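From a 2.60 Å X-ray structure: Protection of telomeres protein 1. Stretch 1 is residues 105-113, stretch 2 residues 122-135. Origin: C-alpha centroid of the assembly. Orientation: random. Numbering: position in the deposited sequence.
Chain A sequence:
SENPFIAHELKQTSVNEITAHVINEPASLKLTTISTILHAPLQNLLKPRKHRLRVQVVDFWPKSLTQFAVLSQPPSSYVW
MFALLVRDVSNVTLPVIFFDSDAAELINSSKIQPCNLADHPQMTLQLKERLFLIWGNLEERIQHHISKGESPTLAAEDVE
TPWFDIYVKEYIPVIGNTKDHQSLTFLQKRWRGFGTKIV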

# COMPACT_ATOMS: atom_id res chain seq x y z
N GLU A 105 9.63 -5.84 1.05
CA GLU A 105 9.28 -6.98 0.21
C GLU A 105 8.81 -6.50 -1.16
O GLU A 105 9.28 -6.99 -2.18
CB GLU A 105 8.22 -7.84 0.91
CG GLU A 105 7.72 -9.01 0.08
CD GLU A 105 8.49 -10.30 0.26
OE1 GLU A 105 7.92 -11.37 -0.04
OE2 GLU A 105 9.66 -10.24 0.70
N LEU A 106 7.89 -5.52 -1.17
CA LEU A 106 7.35 -4.97 -2.40
C LEU A 106 8.48 -4.32 -3.21
O LEU A 106 8.65 -4.65 -4.38
CB LEU A 106 6.24 -3.97 -2.07
CG LEU A 106 5.52 -3.35 -3.26
CD1 LEU A 106 4.47 -4.29 -3.83
CD2 LEU A 106 4.89 -2.02 -2.89
N ILE A 107 9.25 -3.43 -2.57
CA ILE A 107 10.28 -2.66 -3.26
C ILE A 107 11.30 -3.61 -3.89
O ILE A 107 11.66 -3.42 -5.05
CB ILE A 107 10.93 -1.60 -2.35
CG1 ILE A 107 9.94 -0.50 -1.98
CG2 ILE A 107 12.17 -1.01 -3.02
CD1 ILE A 107 10.30 0.25 -0.71
N ASN A 108 11.77 -4.59 -3.10
CA ASN A 108 12.55 -5.71 -3.61
C ASN A 108 13.83 -5.22 -4.27
O ASN A 108 14.11 -5.56 -5.42
CB ASN A 108 11.71 -6.59 -4.55
CG ASN A 108 12.36 -7.92 -4.87
OD1 ASN A 108 13.22 -8.39 -4.14
ND2 ASN A 108 11.96 -8.53 -5.98
N SER A 109 14.62 -4.43 -3.53
CA SER A 109 15.83 -3.83 -4.07
C SER A 109 16.82 -3.53 -2.95
O SER A 109 16.52 -2.76 -2.04
CB SER A 109 15.51 -2.59 -4.87
OG SER A 109 16.63 -2.15 -5.62
N SER A 110 18.00 -4.14 -3.04
CA SER A 110 19.05 -4.02 -2.04
C SER A 110 19.48 -2.56 -1.86
O SER A 110 19.82 -2.16 -0.75
CB SER A 110 20.20 -4.90 -2.43
OG SER A 110 21.21 -4.88 -1.43
N LYS A 111 19.44 -1.77 -2.95
CA LYS A 111 19.99 -0.42 -2.95
C LYS A 111 18.97 0.62 -2.49
O LYS A 111 19.32 1.76 -2.22
CB LYS A 111 20.60 -0.06 -4.32
CG LYS A 111 19.69 -0.24 -5.52
CD LYS A 111 20.20 0.42 -6.80
CE LYS A 111 19.71 -0.29 -8.05
NZ LYS A 111 19.53 0.63 -9.19
N ILE A 112 17.69 0.21 -2.42
CA ILE A 112 16.65 1.10 -1.94
C ILE A 112 16.32 0.73 -0.49
O ILE A 112 15.72 -0.31 -0.23
CB ILE A 112 15.41 1.08 -2.87
CG1 ILE A 112 15.82 1.20 -4.34
CG2 ILE A 112 14.42 2.15 -2.47
CD1 ILE A 112 14.67 1.14 -5.33
N GLN A 113 16.74 1.59 0.43
CA GLN A 113 16.59 1.35 1.86
C GLN A 113 15.90 2.55 2.51
O GLN A 113 16.02 3.67 2.02
CB GLN A 113 17.96 1.13 2.50
CG GLN A 113 18.69 -0.11 2.01
CD GLN A 113 17.92 -1.38 2.28
OE1 GLN A 113 17.31 -1.57 3.33
NE2 GLN A 113 17.93 -2.27 1.30
N GLN A 122 19.14 10.45 -5.51
CA GLN A 122 19.39 9.35 -6.43
C GLN A 122 18.52 8.15 -6.06
O GLN A 122 17.91 7.53 -6.93
CB GLN A 122 20.87 8.96 -6.50
CG GLN A 122 21.73 9.91 -7.33
CD GLN A 122 21.00 10.44 -8.55
OE1 GLN A 122 20.65 9.69 -9.46
NE2 GLN A 122 20.75 11.74 -8.56
N MSE A 123 18.47 7.86 -4.75
CA MSE A 123 17.66 6.76 -4.26
C MSE A 123 16.17 7.03 -4.46
O MSE A 123 15.40 6.10 -4.71
CB MSE A 123 17.95 6.47 -2.80
CG MSE A 123 17.55 5.07 -2.43
SE MSE A 123 17.69 4.88 -0.51
CE MSE A 123 19.57 4.44 -0.13
N THR A 124 15.76 8.29 -4.31
CA THR A 124 14.38 8.68 -4.57
C THR A 124 14.03 8.36 -6.03
O THR A 124 12.99 7.78 -6.28
CB THR A 124 14.11 10.14 -4.18
OG1 THR A 124 14.35 10.32 -2.78
CG2 THR A 124 12.70 10.59 -4.53
N LEU A 125 14.93 8.72 -6.97
CA LEU A 125 14.75 8.43 -8.38
C LEU A 125 14.65 6.92 -8.61
O LEU A 125 13.84 6.46 -9.42
CB LEU A 125 15.90 9.04 -9.20
CG LEU A 125 15.61 10.32 -9.99
CD1 LEU A 125 14.37 11.06 -9.48
CD2 LEU A 125 16.81 11.25 -10.00
N GLN A 126 15.44 6.14 -7.86
CA GLN A 126 15.45 4.70 -7.99
C GLN A 126 14.13 4.10 -7.49
O GLN A 126 13.65 3.12 -8.06
CB GLN A 126 16.64 4.10 -7.23
CG GLN A 126 17.95 4.22 -7.99
CD GLN A 126 19.15 4.22 -7.08
OE1 GLN A 126 19.10 3.76 -5.94
NE2 GLN A 126 20.26 4.74 -7.58
N LEU A 127 13.58 4.70 -6.43
CA LEU A 127 12.29 4.32 -5.87
C LEU A 127 11.20 4.59 -6.90
O LEU A 127 10.36 3.72 -7.15
CB LEU A 127 12.06 5.16 -4.61
CG LEU A 127 11.25 4.57 -3.46
CD1 LEU A 127 10.28 5.61 -2.92
CD2 LEU A 127 10.51 3.29 -3.82
N LYS A 128 11.22 5.79 -7.49
CA LYS A 128 10.27 6.18 -8.53
C LYS A 128 10.25 5.11 -9.62
O LYS A 128 9.18 4.66 -10.01
CB LYS A 128 10.66 7.52 -9.17
CG LYS A 128 9.64 8.65 -9.03
CD LYS A 128 9.73 9.66 -10.16
CE LYS A 128 10.58 10.87 -9.86
NZ LYS A 128 10.01 11.70 -8.77
N GLU A 129 11.44 4.72 -10.08
CA GLU A 129 11.59 3.84 -11.22
C GLU A 129 11.05 2.45 -10.89
O GLU A 129 10.46 1.80 -11.75
CB GLU A 129 13.04 3.80 -11.70
CG GLU A 129 13.43 5.02 -12.51
CD GLU A 129 14.91 5.14 -12.85
OE1 GLU A 129 15.27 5.98 -13.70
OE2 GLU A 129 15.72 4.38 -12.25
N ARG A 130 11.21 2.03 -9.63
CA ARG A 130 10.74 0.73 -9.20
C ARG A 130 9.21 0.74 -9.10
O ARG A 130 8.56 -0.18 -9.58
CB ARG A 130 11.39 0.33 -7.87
CG ARG A 130 11.35 -1.16 -7.61
CD ARG A 130 12.73 -1.78 -7.69
NE ARG A 130 12.70 -3.23 -7.52
CZ ARG A 130 12.87 -4.09 -8.51
NH1 ARG A 130 13.07 -3.66 -9.74
NH2 ARG A 130 12.84 -5.39 -8.26
N LEU A 131 8.66 1.79 -8.49
CA LEU A 131 7.23 1.91 -8.28
C LEU A 131 6.52 2.17 -9.61
O LEU A 131 5.31 1.96 -9.73
CB LEU A 131 6.96 3.01 -7.25
CG LEU A 131 7.39 2.69 -5.81
CD1 LEU A 131 7.02 3.82 -4.86
CD2 LEU A 131 6.75 1.39 -5.32
N PHE A 132 7.27 2.61 -10.62
CA PHE A 132 6.73 2.78 -11.96
C PHE A 132 6.12 1.46 -12.44
O PHE A 132 5.13 1.47 -13.17
CB PHE A 132 7.79 3.33 -12.91
CG PHE A 132 7.24 3.84 -14.22
CD1 PHE A 132 6.82 5.17 -14.34
CD2 PHE A 132 7.13 3.02 -15.33
CE1 PHE A 132 6.31 5.65 -15.54
CE2 PHE A 132 6.62 3.50 -16.53
CZ PHE A 132 6.20 4.80 -16.63
N LEU A 133 6.71 0.34 -12.00
CA LEU A 133 6.32 -0.98 -12.46
C LEU A 133 4.97 -1.41 -11.88
O LEU A 133 4.38 -2.37 -12.37
CB LEU A 133 7.43 -1.98 -12.14
CG LEU A 133 8.82 -1.66 -12.72
CD1 LEU A 133 9.88 -2.64 -12.22
CD2 LEU A 133 8.80 -1.61 -14.24
N ILE A 134 4.47 -0.70 -10.85
CA ILE A 134 3.18 -1.06 -10.26
C ILE A 134 2.10 -0.00 -10.54
O ILE A 134 0.92 -0.34 -10.50
CB ILE A 134 3.26 -1.38 -8.75
CG1 ILE A 134 3.71 -0.18 -7.91
CG2 ILE A 134 4.12 -2.61 -8.49
CD1 ILE A 134 3.41 -0.31 -6.44
N TRP A 135 2.49 1.25 -10.80
CA TRP A 135 1.48 2.29 -11.00
C TRP A 135 1.70 3.12 -12.26
O TRP A 135 1.04 4.15 -12.44
CB TRP A 135 1.32 3.16 -9.74
CG TRP A 135 2.51 4.00 -9.37
CD1 TRP A 135 3.44 4.55 -10.20
CD2 TRP A 135 2.87 4.41 -8.03
NE1 TRP A 135 4.36 5.26 -9.47
CE2 TRP A 135 4.04 5.19 -8.14
CE3 TRP A 135 2.32 4.19 -6.76
CZ2 TRP A 135 4.67 5.75 -7.03
CZ3 TRP A 135 2.95 4.73 -5.66
CH2 TRP A 135 4.10 5.51 -5.79

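A helix that ends leaves backbone carbonyl groups without their usual amide partners, and a neighbouring helix can supply substitutes from a long side chain. The contact between residues 105-113 and 122-135 of Protection of telomeres protein 1 is a compact example, in which apolar packing accompanies a single arginine that reaches the end of a helix.

Stretch 1 opens in helix, and its first contact is apolar. The CA-to-CB bond of Leu106 points sideways, but the end of its side chain comes nearer the second helix, bringing CD2 to 4.2 Å from CD1 of Ile134. Ile107 follows with CG1 lying 4.3 Å from CD2 of Leu127. Both isoleucines and both leucines are buried, so these loose van der Waals contacts belong to the protein interior.

The polar centre comes next. Asn108 is the first residue to leave helical geometry, with a positive phi of 60°, and the carbonyls at this turning point are met by Arg130. Arg130 NE donates to Ile107 O at 2.7 Å with an angle of 147°, and the acceptor lies at the guanidinium edge, near its plane, where the N-H bonds point. A second, weak hydrogen bond runs from Arg130 NH2 to Asn108 O at 3.1 Å; its angle of 129° and oblique approach depart from the ideal. One side chain thus serves two successive carbonyls. The Asn108 side chain is engaged differently, its ND2 being hydrogen-bonded elsewhere in the structure. Ser109 directs its CB toward the helix and places it 3.9 Å from Arg130 NE.

From Ser109 to Ile112 the chain makes a type I turn, closed by Ile112 N donating to Ser109 O at 3.2 Å. Ser110, within the turn, stays out of reach of the second helix, whereas Lys111 lays CD 3.6 Å from Gln126 OE1 and its carbonyl O 3.4 Å from CE of Met123, a selenomethionine.

The turn delivers Ile112, a buried residue whose side chain touches Met123, Gln126, Leu127 and Arg130, residues from successive turns of the helix. Ile112 CG2 packs 4.1 Å from Leu127 CG and 4.3 Å from Met123 CG, while Ile112 CD1 sits 3.5 Å from Gln126 O and 4.2 Å from Arg130 CD. The aliphatic part of the arginine therefore joins the apolar packing even as its guanidinium bonds to carbonyls.

Gln113 closes the contact through its backbone, with O 3.3 Å from Met123 SE. The CB of Gln113 points away, and Gln113 NE2 donates to Ser110 O at 2.8 Å, a bond back to the turn within stretch 1.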